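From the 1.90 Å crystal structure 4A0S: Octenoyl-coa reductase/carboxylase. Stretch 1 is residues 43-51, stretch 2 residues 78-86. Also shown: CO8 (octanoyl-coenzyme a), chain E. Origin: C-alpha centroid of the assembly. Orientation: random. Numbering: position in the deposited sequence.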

# COMPACT_ATOMS: atom_id res chain seq x y z
N ASP A 43 42.94 11.66 2.10
CA ASP A 43 42.02 12.53 2.81
C ASP A 43 41.79 13.78 1.97
O ASP A 43 42.62 14.68 1.95
CB ASP A 43 42.59 12.89 4.19
CG ASP A 43 41.83 14.01 4.88
OD1 ASP A 43 40.65 14.27 4.54
OD2 ASP A 43 42.41 14.63 5.78
N LYS A 44 40.66 13.81 1.28
CA LYS A 44 40.31 14.89 0.35
C LYS A 44 39.71 16.06 1.10
O LYS A 44 38.49 16.29 1.09
CB LYS A 44 39.38 14.38 -0.73
CG LYS A 44 39.92 13.14 -1.42
CD LYS A 44 38.99 12.60 -2.47
CE LYS A 44 39.63 11.41 -3.18
NZ LYS A 44 38.85 11.08 -4.40
N ASP A 45 40.59 16.80 1.77
CA ASP A 45 40.23 17.89 2.65
C ASP A 45 39.33 18.89 1.94
O ASP A 45 39.81 19.67 1.09
CB ASP A 45 41.51 18.57 3.15
CG ASP A 45 41.25 19.61 4.23
OD1 ASP A 45 40.08 19.99 4.43
OD2 ASP A 45 42.23 20.06 4.88
N VAL A 46 38.04 18.88 2.28
CA VAL A 46 37.07 19.78 1.63
C VAL A 46 37.53 21.22 1.68
O VAL A 46 37.10 22.03 0.87
CB VAL A 46 35.68 19.73 2.26
CG1 VAL A 46 35.11 18.34 2.15
CG2 VAL A 46 35.70 20.28 3.71
N ARG A 47 38.38 21.55 2.65
CA ARG A 47 38.78 22.94 2.81
C ARG A 47 39.75 23.33 1.71
O ARG A 47 40.00 24.51 1.50
CB ARG A 47 39.42 23.17 4.17
CG ARG A 47 38.47 22.89 5.32
CD ARG A 47 39.23 22.87 6.63
NE ARG A 47 40.22 21.80 6.63
CZ ARG A 47 41.03 21.53 7.65
NH1 ARG A 47 40.96 22.22 8.77
NH2 ARG A 47 41.89 20.53 7.55
N LYS A 48 40.29 22.34 1.00
CA LYS A 48 41.20 22.63 -0.11
C LYS A 48 40.45 22.98 -1.40
O LYS A 48 40.98 23.65 -2.28
CB LYS A 48 42.17 21.47 -0.33
CG LYS A 48 43.06 21.21 0.86
CD LYS A 48 44.14 20.20 0.55
CE LYS A 48 45.12 20.08 1.71
NZ LYS A 48 45.69 21.40 2.11
N SER A 49 39.19 22.55 -1.47
CA SER A 49 38.37 22.78 -2.65
C SER A 49 37.38 23.90 -2.44
O SER A 49 37.15 24.70 -3.35
CB SER A 49 37.62 21.51 -3.00
OG SER A 49 36.84 21.13 -1.89
N LEU A 50 36.78 23.96 -1.25
CA LEU A 50 35.79 24.99 -0.94
C LEU A 50 36.35 26.39 -1.11
O LEU A 50 37.45 26.68 -0.65
CB LEU A 50 35.23 24.79 0.46
CG LEU A 50 34.25 23.62 0.52
CD1 LEU A 50 33.84 23.31 1.96
CD2 LEU A 50 33.00 23.86 -0.35
N ARG A 51 35.60 27.24 -1.80
CA ARG A 51 35.97 28.64 -2.01
C ARG A 51 34.86 29.49 -1.44
O ARG A 51 33.69 29.09 -1.47
CB ARG A 51 36.12 28.97 -3.50
CG ARG A 51 36.90 27.96 -4.34
CD ARG A 51 38.41 28.15 -4.26
NE ARG A 51 39.11 26.89 -4.56
CZ ARG A 51 40.41 26.66 -4.35
NH1 ARG A 51 41.19 27.61 -3.85
NH2 ARG A 51 40.94 25.48 -4.64
N1A CO8 E . 35.12 13.52 -13.49
C2A CO8 E . 34.23 13.92 -14.40
N3A CO8 E . 33.21 13.14 -14.75
C4A CO8 E . 33.07 11.93 -14.17
C5A CO8 E . 33.97 11.48 -13.21
C6A CO8 E . 35.03 12.32 -12.87
N6A CO8 E . 35.92 11.94 -11.95
N7A CO8 E . 33.58 10.27 -12.82
C8A CO8 E . 32.47 9.96 -13.50
N9A CO8 E . 32.16 10.97 -14.33
C1B CO8 E . 31.02 11.08 -15.28
C2B CO8 E . 31.27 10.23 -16.53
O2B CO8 E . 30.79 10.93 -17.70
C3B CO8 E . 30.41 9.01 -16.23
O3B CO8 E . 30.00 8.37 -17.43
P3B CO8 E . 30.81 7.03 -17.82
O7A CO8 E . 31.32 7.23 -19.36
O8A CO8 E . 32.24 6.97 -17.00
O9A CO8 E . 30.01 5.81 -17.59
C4B CO8 E . 29.21 9.59 -15.49
O4B CO8 E . 29.78 10.62 -14.66
C5B CO8 E . 28.61 8.60 -14.49
O5B CO8 E . 27.57 9.26 -13.73
P1A CO8 E . 26.13 9.59 -14.44
O1A CO8 E . 25.21 10.32 -13.27
O2A CO8 E . 26.22 10.49 -15.63
O3A CO8 E . 25.53 8.14 -14.92
P2A CO8 E . 24.56 7.09 -14.10
O4A CO8 E . 25.05 5.62 -14.48
O5A CO8 E . 23.10 7.29 -14.35
O6A CO8 E . 24.93 7.26 -12.52
CBP CO8 E . 24.50 7.53 -10.11
CCP CO8 E . 23.91 7.22 -11.51
CDP CO8 E . 25.34 6.30 -9.73
CEP CO8 E . 23.33 7.65 -9.13
CAP CO8 E . 25.35 8.84 -10.17
OAP CO8 E . 24.64 9.97 -10.78
C9P CO8 E . 25.97 9.26 -8.81
O9P CO8 E . 26.94 8.64 -8.37
N8P CO8 E . 25.42 10.33 -8.19
C7P CO8 E . 25.98 10.90 -6.92
C6P CO8 E . 25.20 10.52 -5.63
C5P CO8 E . 26.22 10.20 -4.51
O5P CO8 E . 27.01 9.27 -4.65
N4P CO8 E . 26.37 11.02 -3.47
C3P CO8 E . 25.50 12.08 -2.97
C2P CO8 E . 25.01 11.47 -1.66
S1P CO8 E . 23.18 11.35 -1.61
C1' CO8 E . 22.87 12.70 -0.58
O1' CO8 E . 23.69 13.11 0.27
C2' CO8 E . 21.65 13.30 -0.80
C3' CO8 E . 21.20 14.38 -0.08
C4' CO8 E . 19.93 14.90 -0.36
C5' CO8 E . 19.31 14.48 -1.68
C6' CO8 E . 18.02 15.31 -1.80
C7' CO8 E . 17.19 14.80 -2.94
C8' CO8 E . 15.99 15.74 -3.11
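Stretch 2 (78-86) TVWSAMFEP

Stretch 2 lies on stretch 1 as the last turn of a helix followed by a short loop. Residues 78-82 are helical and continue a helix that begins earlier in the chain; Ala82 N bonds to Thr78 O at 3.0 Å and Met83 N to Val79 O at the same distance. The helix closes with a Schellman motif. Phe84 takes a positive phi of 55°, and two bonds reach back into the last turn, Phe84 N to Ser81 O at 2.9 Å and Glu85 N to Trp80 O, also at 2.9 Å. The chain then extends through Glu85, with phi and psi of -111° and 150°, to a cis peptide bond before Pro86. Stretch 1 is mostly loop, with a weakly bonded helix at about 46-49. The two backbones come closest in register where the CA atoms of Val46 and Ala82 stand 4.9 Å apart and those of Lys44 and Met83 5.6 Å apart, so that stretch 2 advances from Ala82 to Met83 as stretch 1 is followed back from Val46 to Lys44.

Lys44 has the largest covered area, 82 Å². Its CA-to-CB bond points toward stretch 2, and with chi1 in m and the other three angles in t the chain is fully extended beyond its first bend. The aliphatic part can therefore lie beside Met83, with Lys44 CB 3.9 Å from Met83 CG, while the ammonium group travels on to Glu85. There Lys44 NZ meets Glu85 OE2 at 2.7 Å in a hydrogen-bonded salt bridge. A water adds a second tie, accepting from Lys44 NZ at 3.0 Å and donating to Met83 O at 2.7 Å, which gives this carbonyl at the helix end a partner. A long, flexible side chain with a charged tip suits such a partly exposed edge, where it can cover apolar atoms and still reach an acid.

Ala82 is the centre of the buried side, with 69 Å² covered. Its methyl points toward stretch 1 and meets Val46, CB to CB at 3.5 Å, and Leu50, whose CG is 3.8 Å from Ala82 CB. The small side chain lets the backbones come this close. Val46 supplies a compact branched surface: besides Ala82, its CG1 lies 4.1 Å from Val79 CG1 and 4.1 Å from Met83 CG. Met83 CG thus touches both Val46 and the stem of Lys44.

Ser49 brings a polar group into this buried region. Its hydroxyl, with chi1 in p, lies 2.5 Å from Ala82 O and 2.9 Å from Val46 O, where OG is the Ser49 atom in both pairs; which carbonyl receives its proton is left open. Serine is small enough to fit here, and its CB also rests 3.7 Å from Phe84 CE2, a contact that adds to the packing.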

# COMPACT_ATOMS: atom_id res chain seq x y z
N THR A 78 27.33 18.06 0.72
CA THR A 78 28.23 19.21 0.68
C THR A 78 29.65 18.71 0.73
O THR A 78 30.49 19.13 -0.07
CB THR A 78 27.97 20.18 1.86
OG1 THR A 78 26.55 20.40 1.98
CG2 THR A 78 28.71 21.53 1.64
N VAL A 79 29.92 17.82 1.68
CA VAL A 79 31.18 17.10 1.78
C VAL A 79 31.50 16.31 0.52
O VAL A 79 32.60 16.44 -0.01
CB VAL A 79 31.20 16.15 3.01
CG1 VAL A 79 32.51 15.37 3.07
CG2 VAL A 79 30.94 16.93 4.30
N TRP A 80 30.57 15.47 0.05
CA TRP A 80 30.80 14.72 -1.19
C TRP A 80 31.17 15.68 -2.32
O TRP A 80 32.12 15.43 -3.04
CB TRP A 80 29.56 13.93 -1.62
CG TRP A 80 29.12 12.84 -0.70
CD1 TRP A 80 27.86 12.65 -0.22
CD2 TRP A 80 29.93 11.81 -0.13
NE1 TRP A 80 27.83 11.55 0.60
CE2 TRP A 80 29.09 11.02 0.68
CE3 TRP A 80 31.29 11.49 -0.22
CZ2 TRP A 80 29.55 9.91 1.39
CZ3 TRP A 80 31.76 10.39 0.48
CH2 TRP A 80 30.89 9.61 1.28
N SER A 81 30.40 16.78 -2.45
CA SER A 81 30.67 17.83 -3.45
C SER A 81 32.08 18.33 -3.40
O SER A 81 32.77 18.38 -4.42
CB SER A 81 29.80 19.06 -3.21
OG SER A 81 28.45 18.79 -3.42
N ALA A 82 32.49 18.77 -2.21
CA ALA A 82 33.80 19.38 -2.02
C ALA A 82 34.93 18.37 -2.20
O ALA A 82 36.08 18.76 -2.38
CB ALA A 82 33.87 20.03 -0.68
N MET A 83 34.60 17.09 -2.11
CA MET A 83 35.55 16.02 -2.41
C MET A 83 35.51 15.59 -3.87
O MET A 83 36.31 14.74 -4.29
CB MET A 83 35.23 14.80 -1.55
CG MET A 83 35.53 14.96 -0.09
SD MET A 83 34.92 13.56 0.87
CE MET A 83 35.76 12.18 0.15
N PHE A 84 34.58 16.16 -4.64
CA PHE A 84 34.29 15.72 -6.02
C PHE A 84 33.94 14.22 -6.12
O PHE A 84 34.15 13.57 -7.15
CB PHE A 84 35.40 16.15 -7.00
CG PHE A 84 35.76 17.62 -6.88
CD1 PHE A 84 34.97 18.60 -7.45
CD2 PHE A 84 36.91 18.01 -6.18
CE1 PHE A 84 35.31 19.97 -7.33
CE2 PHE A 84 37.25 19.36 -6.05
CZ PHE A 84 36.45 20.34 -6.64
N GLU A 85 33.37 13.70 -5.04
CA GLU A 85 32.95 12.30 -4.96
C GLU A 85 31.43 12.10 -4.91
O GLU A 85 30.70 12.97 -4.43
CB GLU A 85 33.59 11.64 -3.75
CG GLU A 85 35.07 11.44 -3.90
CD GLU A 85 35.62 10.52 -2.85
OE1 GLU A 85 34.84 10.11 -1.96
OE2 GLU A 85 36.82 10.18 -2.92
N PRO A 86 30.95 10.97 -5.45
CA PRO A 86 31.75 10.01 -6.19
C PRO A 86 32.06 10.53 -7.58
O PRO A 86 32.94 10.02 -8.26
CB PRO A 86 30.84 8.79 -6.28
CG PRO A 86 29.48 9.38 -6.31
CD PRO A 86 29.55 10.52 -5.34
O HOH W 1 37.86 13.38 -6.00